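Side-chain contacts in cysteine desulfurase (Stenotrophomonas maltophilia, PDB 6WCI), which probably removes sulfur from L-cysteine to leave L-alanine, using pyridoxal 5'-phosphate, and passes the sulfur to a carrier: residues Ala117-Leu120 and Val121-Trp125; Trp257-Arg260 and Glu261-Asp264. All blocks are in the same frame, centred on the assembly; numbering follows the deposited sequence.

Contact 1: residues Ala117-Leu120 and Val121-Trp125; sequences AINL and VAYSW
The Tyr123 ring meets the preceding helical turn at its edge: Asn119 O lies in the ring plane, 3.3 Å from Tyr123 CD1. Beside the ring, and pointing the same way, runs the side chain of Asn119, its amide turned 35° from the ring plane and its OD1 4.1 Å from Tyr123 CE1. The ring also stacks with Phe269 of the same chain. Both polar ends work across the dimer interface: Tyr123 OH is hydrogen-bonded to Phe269 O of the second subunit and to Arg156, and Asn119 OD1 to Gly271 N of the second subunit, while Asn119 ND2 turns back to Thr115 O. The amide is thus gripped from both its ends, which should fix its rotation.

Backbone bonds from i+4 to i hold the turn. Tyr123 N reaches Asn119 O, the oxygen at the ring edge, at 2.8 Å; Ala122 N bonds to Ile118 O and Ser124 N to Leu120 O, while the bond from Val121 N to Ala117 O is weak. The helix widens into a pi-type turn over 122-125, which these donors share in part. Leu120 CD1 lies alongside Ser124, 3.8 Å from its OG, placed there by a chi1 of 171° that swings CG away from the backbone N and a chi2 of 48°; the hydrogen bond of Ser124 OG goes to Pro267 O. Val121 CG2 rests 3.4 Å from Ala117 O, so the branched side chain lies close against the preceding turn.

All of this belongs to helix 114-126 of the PLP-binding aminotransferase fold. Ala117, Leu120 and Val121 pack on Leu256 of strand 254-258, Ala117 and Ile118 on Ala241 of strand 239-243, and Ile118 and Val121 on Trp150, so residues 117-125 are buried between the sheet and helix 148-157, with Asn119 and Tyr123 reaching the second subunit.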
ATOM      1  N   ALA B 117      -9.068  -3.842  -0.601  1.00 26.86           N
ATOM      2  CA  ALA B 117      -9.883  -4.888   0.017  1.00 29.53           C
ATOM      3  C   ALA B 117     -11.008  -5.361  -0.904  1.00 33.01           C
ATOM      4  O   ALA B 117     -11.229  -6.567  -1.061  1.00 28.08           O
ATOM      5  CB  ALA B 117     -10.464  -4.378   1.340  1.00 32.96           C
ATOM      6  N   ILE B 118     -11.749  -4.426  -1.509  1.00 33.84           N
ATOM      7  CA  ILE B 118     -12.875  -4.827  -2.352  1.00 33.34           C
ATOM      8  C   ILE B 118     -12.374  -5.475  -3.639  1.00 32.00           C
ATOM      9  O   ILE B 118     -12.925  -6.479  -4.098  1.00 30.73           O
ATOM     10  CB  ILE B 118     -13.808  -3.628  -2.627  1.00 29.65           C
ATOM     11  CG1 ILE B 118     -14.502  -3.181  -1.335  1.00 24.36           C
ATOM     12  CG2 ILE B 118     -14.869  -3.985  -3.669  1.00 33.28           C
ATOM     13  CD1 ILE B 118     -15.446  -1.973  -1.513  1.00 28.35           C
ATOM     14  N   ASN B 119     -11.303  -4.937  -4.223  1.00 36.04           N
ATOM     15  CA  ASN B 119     -10.760  -5.510  -5.454  1.00 27.98           C
ATOM     16  C   ASN B 119     -10.270  -6.938  -5.241  1.00 30.00           C
ATOM     17  O   ASN B 119     -10.338  -7.771  -6.158  1.00 32.34           O
ATOM     18  CB  ASN B 119      -9.626  -4.625  -5.980  1.00 28.40           C
ATOM     19  CG  ASN B 119     -10.128  -3.461  -6.806  1.00 33.81           C
ATOM     20  OD1 ASN B 119     -10.334  -3.587  -8.019  1.00 31.60           O
ATOM     21  ND2 ASN B 119     -10.305  -2.307  -6.162  1.00 28.93           N
ATOM     22  N   LEU B 120      -9.740  -7.238  -4.052  1.00 34.41           N
ATOM     23  CA  LEU B 120      -9.362  -8.615  -3.747  1.00 34.18           C
ATOM     24  C   LEU B 120     -10.574  -9.538  -3.824  1.00 32.88           C
ATOM     25  O   LEU B 120     -10.492 -10.641  -4.376  1.00 30.90           O
ATOM     26  CB  LEU B 120      -8.711  -8.688  -2.366  1.00 25.76           C
ATOM     27  CG  LEU B 120      -8.415 -10.059  -1.748  1.00 29.64           C
ATOM     28  CD1 LEU B 120      -7.710 -10.980  -2.730  1.00 30.60           C
ATOM     29  CD2 LEU B 120      -7.553  -9.906  -0.494  1.00 32.81           C
ATOM     30  N   VAL B 121     -11.708  -9.106  -3.266  1.00 32.64           N
ATOM     31  CA  VAL B 121     -12.951  -9.856  -3.435  1.00 35.25           C
ATOM     32  C   VAL B 121     -13.284  -9.995  -4.917  1.00 34.87           C
ATOM     33  O   VAL B 121     -13.624 -11.083  -5.394  1.00 36.94           O
ATOM     34  CB  VAL B 121     -14.102  -9.187  -2.660  1.00 32.39           C
ATOM     35  CG1 VAL B 121     -15.367 -10.037  -2.762  1.00 31.60           C
ATOM     36  CG2 VAL B 121     -13.707  -8.956  -1.199  1.00 34.25           C
ATOM     37  N   ALA B 122     -13.208  -8.887  -5.665  1.00 32.33           N
ATOM     38  CA  ALA B 122     -13.592  -8.917  -7.074  1.00 28.61           C
ATOM     39  C   ALA B 122     -12.736  -9.895  -7.864  1.00 29.42           C
ATOM     40  O   ALA B 122     -13.254 -10.678  -8.667  1.00 39.49           O
ATOM     41  CB  ALA B 122     -13.481  -7.517  -7.678  1.00 27.01           C
ATOM     42  N   TYR B 123     -11.421  -9.873  -7.644  1.00 29.98           N
ATOM     43  CA  TYR B 123     -10.517 -10.688  -8.451  1.00 24.81           C
ATOM     44  C   TYR B 123     -10.460 -12.139  -7.992  1.00 31.11           C
ATOM     45  O   TYR B 123     -10.353 -13.045  -8.828  1.00 35.83           O
ATOM     46  CB  TYR B 123      -9.115 -10.089  -8.434  1.00 25.14           C
ATOM     47  CG  TYR B 123      -8.861  -9.031  -9.496  1.00 30.80           C
ATOM     48  CD1 TYR B 123      -9.205  -7.698  -9.281  1.00 31.43           C
ATOM     49  CD2 TYR B 123      -8.249  -9.365 -10.703  1.00 28.71           C
ATOM     50  CE1 TYR B 123      -8.960  -6.729 -10.244  1.00 32.17           C
ATOM     51  CE2 TYR B 123      -8.004  -8.402 -11.673  1.00 27.34           C
ATOM     52  CZ  TYR B 123      -8.353  -7.086 -11.438  1.00 31.66           C
ATOM     53  OH  TYR B 123      -8.101  -6.131 -12.407  1.00 32.59           O
ATOM     54  N   SER B 124     -10.502 -12.393  -6.684  1.00 32.12           N
ATOM     55  CA  SER B 124     -10.286 -13.759  -6.210  1.00 33.52           C
ATOM     56  C   SER B 124     -11.561 -14.493  -5.803  1.00 35.78           C
ATOM     57  O   SER B 124     -11.548 -15.730  -5.745  1.00 32.74           O
ATOM     58  CB  SER B 124      -9.291 -13.775  -5.041  1.00 35.24           C
ATOM     59  OG  SER B 124      -7.973 -13.546  -5.513  1.00 36.96           O
ATOM     60  N   TRP B 125     -12.660 -13.785  -5.534  1.00 29.89           N
ATOM     61  CA  TRP B 125     -13.941 -14.451  -5.328  1.00 35.05           C
ATOM     62  C   TRP B 125     -14.793 -14.447  -6.595  1.00 32.25           C
ATOM     63  O   TRP B 125     -15.145 -15.514  -7.110  1.00 35.69           O
ATOM     64  CB  TRP B 125     -14.738 -13.815  -4.179  1.00 38.18           C
ATOM     65  CG  TRP B 125     -16.091 -14.449  -4.068  1.00 40.07           C
ATOM     66  CD1 TRP B 125     -17.251 -14.040  -4.671  1.00 40.68           C
ATOM     67  CD2 TRP B 125     -16.413 -15.639  -3.348  1.00 38.71           C
ATOM     68  NE1 TRP B 125     -18.274 -14.903  -4.364  1.00 41.13           N
ATOM     69  CE2 TRP B 125     -17.789 -15.888  -3.546  1.00 37.31           C
ATOM     70  CE3 TRP B 125     -15.676 -16.513  -2.545  1.00 46.03           C
ATOM     71  CZ2 TRP B 125     -18.441 -16.972  -2.971  1.00 43.02           C
ATOM     72  CZ3 TRP B 125     -16.325 -17.596  -1.977  1.00 52.96           C
ATOM     73  CH2 TRP B 125     -17.694 -17.816  -2.192  1.00 49.79           C
TER

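Contact 2: residues Trp257-Arg260 and Glu261-Asp264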
ATOM      1  N   TRP B 257     -11.898  -8.226   6.127  1.00 27.75           N
ATOM      2  CA  TRP B 257     -12.348  -9.381   6.887  1.00 30.48           C
ATOM      3  C   TRP B 257     -13.204 -10.266   5.991  1.00 35.86           C
ATOM      4  O   TRP B 257     -13.940  -9.775   5.134  1.00 36.76           O
ATOM      5  CB  TRP B 257     -13.171  -8.982   8.125  1.00 30.51           C
ATOM      6  CG  TRP B 257     -13.721 -10.213   8.820  1.00 41.91           C
ATOM      7  CD1 TRP B 257     -13.092 -10.959   9.777  1.00 40.97           C
ATOM      8  CD2 TRP B 257     -14.972 -10.876   8.555  1.00 40.47           C
ATOM      9  NE1 TRP B 257     -13.880 -12.028  10.143  1.00 40.87           N
ATOM     10  CE2 TRP B 257     -15.040 -11.996   9.411  1.00 37.93           C
ATOM     11  CE3 TRP B 257     -16.039 -10.632   7.677  1.00 39.15           C
ATOM     12  CZ2 TRP B 257     -16.130 -12.870   9.414  1.00 44.43           C
ATOM     13  CZ3 TRP B 257     -17.124 -11.492   7.690  1.00 43.48           C
ATOM     14  CH2 TRP B 257     -17.163 -12.600   8.554  1.00 42.75           C
ATOM     15  N   ALA B 258     -13.114 -11.577   6.204  1.00 39.61           N
ATOM     16  CA  ALA B 258     -13.920 -12.519   5.440  1.00 42.37           C
ATOM     17  C   ALA B 258     -14.172 -13.758   6.279  1.00 45.09           C
ATOM     18  O   ALA B 258     -13.380 -14.099   7.159  1.00 41.56           O
ATOM     19  CB  ALA B 258     -13.239 -12.919   4.120  1.00 39.94           C
ATOM     20  N   ARG B 259     -15.280 -14.437   5.989  1.00 35.43           N
ATOM     21  CA  ARG B 259     -15.484 -15.761   6.552  1.00 37.11           C
ATOM     22  C   ARG B 259     -14.320 -16.668   6.170  1.00 35.93           C
ATOM     23  O   ARG B 259     -13.774 -16.569   5.068  1.00 37.77           O
ATOM     24  CB  ARG B 259     -16.805 -16.345   6.059  1.00 40.49           C
ATOM     25  CG  ARG B 259     -17.987 -15.433   6.351  1.00 48.29           C
ATOM     26  CD  ARG B 259     -19.223 -15.963   5.699  1.00 52.72           C
ATOM     27  NE  ARG B 259     -19.453 -17.351   6.068  1.00 53.16           N
ATOM     28  CZ  ARG B 259     -20.197 -17.725   7.103  1.00 62.82           C
ATOM     29  NH1 ARG B 259     -20.770 -16.806   7.872  1.00 53.84           N
ATOM     30  NH2 ARG B 259     -20.370 -19.017   7.368  1.00 69.03           N
ATOM     31  N   ARG B 260     -13.935 -17.547   7.102  1.00 42.16           N
ATOM     32  CA  ARG B 260     -12.775 -18.409   6.883  1.00 42.49           C
ATOM     33  C   ARG B 260     -12.963 -19.304   5.663  1.00 44.56           C
ATOM     34  O   ARG B 260     -12.005 -19.558   4.918  1.00 39.12           O
ATOM     35  CB  ARG B 260     -12.515 -19.269   8.123  1.00 45.52           C
ATOM     36  CG  ARG B 260     -11.262 -20.145   8.012  1.00 46.32           C
ATOM     37  CD  ARG B 260     -10.047 -19.266   8.153  1.00 51.31           C
ATOM     38  NE  ARG B 260      -8.795 -19.898   7.760  1.00 54.88           N
ATOM     39  CZ  ARG B 260      -7.635 -19.256   7.761  1.00 50.19           C
ATOM     40  NH1 ARG B 260      -7.596 -17.979   8.139  1.00 44.71           N
ATOM     41  NH2 ARG B 260      -6.526 -19.875   7.385  1.00 47.50           N
ATOM     42  N   GLU B 261     -14.188 -19.798   5.446  1.00 38.42           N
ATOM     43  CA  GLU B 261     -14.445 -20.689   4.314  1.00 43.98           C
ATOM     44  C   GLU B 261     -14.129 -20.018   2.981  1.00 43.91           C
ATOM     45  O   GLU B 261     -13.689 -20.686   2.041  1.00 44.78           O
ATOM     46  CB  GLU B 261     -15.901 -21.166   4.327  1.00 45.98           C
ATOM     47  CG  GLU B 261     -16.908 -20.049   4.112  1.00 50.41           C
ATOM     48  CD  GLU B 261     -18.333 -20.539   3.941  1.00 59.27           C
ATOM     49  OE1 GLU B 261     -18.528 -21.654   3.417  1.00 64.45           O
ATOM     50  OE2 GLU B 261     -19.259 -19.796   4.333  1.00 61.85           O
ATOM     51  N   HIS B 262     -14.343 -18.704   2.879  1.00 43.17           N
ATOM     52  CA  HIS B 262     -14.024 -18.005   1.639  1.00 36.76           C
ATOM     53  C   HIS B 262     -12.524 -17.823   1.485  1.00 36.80           C
ATOM     54  O   HIS B 262     -11.978 -18.027   0.394  1.00 36.97           O
ATOM     55  CB  HIS B 262     -14.736 -16.653   1.597  1.00 35.85           C
ATOM     56  CG  HIS B 262     -16.229 -16.763   1.635  1.00 43.06           C
ATOM     57  ND1 HIS B 262     -16.902 -17.860   1.148  1.00 45.87           N
ATOM     58  CD2 HIS B 262     -17.177 -15.922   2.114  1.00 38.09           C
ATOM     59  CE1 HIS B 262     -18.203 -17.689   1.321  1.00 41.12           C
ATOM     60  NE2 HIS B 262     -18.395 -16.520   1.903  1.00 40.63           N
ATOM     61  N   LEU B 263     -11.838 -17.430   2.557  1.00 31.56           N
ATOM     62  CA  LEU B 263     -10.402 -17.214   2.440  1.00 33.50           C
ATOM     63  C   LEU B 263      -9.687 -18.498   2.035  1.00 32.74           C
ATOM     64  O   LEU B 263      -8.702 -18.461   1.287  1.00 33.46           O
ATOM     65  CB  LEU B 263      -9.835 -16.675   3.752  1.00 32.00           C
ATOM     66  CG  LEU B 263     -10.220 -15.255   4.175  1.00 38.93           C
ATOM     67  CD1 LEU B 263      -9.828 -15.036   5.624  1.00 42.31           C
ATOM     68  CD2 LEU B 263      -9.554 -14.222   3.277  1.00 34.02           C
ATOM     69  N   ASP B 264     -10.171 -19.645   2.506  1.00 36.81           N
ATOM     70  CA  ASP B 264      -9.512 -20.896   2.138  1.00 38.23           C
ATOM     71  C   ASP B 264      -9.789 -21.264   0.682  1.00 38.60           C
ATOM     72  O   ASP B 264      -8.886 -21.725  -0.024  1.00 37.21           O
ATOM     73  CB  ASP B 264      -9.941 -22.021   3.080  1.00 42.25           C
ATOM     74  CG  ASP B 264      -9.407 -21.840   4.495  1.00 45.79           C
ATOM     75  OD1 ASP B 264      -8.445 -21.064   4.682  1.00 45.31           O
ATOM     76  OD2 ASP B 264      -9.943 -22.484   5.419  1.00 48.39           O
TER
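Arg259 and Glu261 are brought side by side by their torsions: Glu261 CG sits between its backbone N and carbonyl carbon (chi1 65°) with the chain extended beyond, and the Arg259 chain bends at chi3 (53°). The pair stands at a strand-to-helix junction, where strand 254-258 ends and Arg259 takes the N-cap position of helix 260-265. The resulting salt bridge runs from Arg259 NE to Glu261 OE2 at 3.0 Å. It uses the anti lone pair of that oxygen, and a weak second bond comes from Arg259 NH2 to the same atom. Both nitrogens go to the one oxygen and the planes are 56° apart, so this is not a flat, two-pronged pair.

His262 crosses the arginine chain, its NE2 3.9 Å from Arg259 CD, and is hydrogen-bonded through NE2 to Asp238. Glu261 CG lies over one face of the imidazole, offset toward the rim. Arg259 O, at the N-cap, accepts Leu263 N at 3.3 Å and, weakly, His262 N; Arg260 O accepts Asp264 N. Ala258 CB meets Leu263 CG at 3.8 Å, an apolar contact between the end of the strand and the first helical turn; Leu263 also packs on Val109 of strand 108-111.

Arg260 bends at chi2 and comes across Asp264, one turn on, its guanidinium plane steeply turned against the carboxylate. The guanidinium is also hydrogen-bonded to Ala289 O through NH2 and has a long, weak ion pair with Asp107. The salt bridge itself joins Arg260 NE to Asp264 OD1 at 3.3 Å.

In the fold
From the N terminus the chain first forms contact 1, within helix 114-126, just after strand 108-111, outermost in the seven-stranded sheet within this chain. Contact 2 follows much later, where strand 254-258, next to 108-111 in that sheet, passes into helix 260-265. Each is local and closes no long loop; the two lie in series, neither nesting nor crossing, with centres about 12 Å apart. They nevertheless touch: the Trp125 ring meets His262 edge-to-face, with Trp125 CZ3 3.2 Å from His262 ND1. This joins the end of helix 114-126 to the first turn of helix 260-265, while Phe239 of the sheet touches both Val121 and His262.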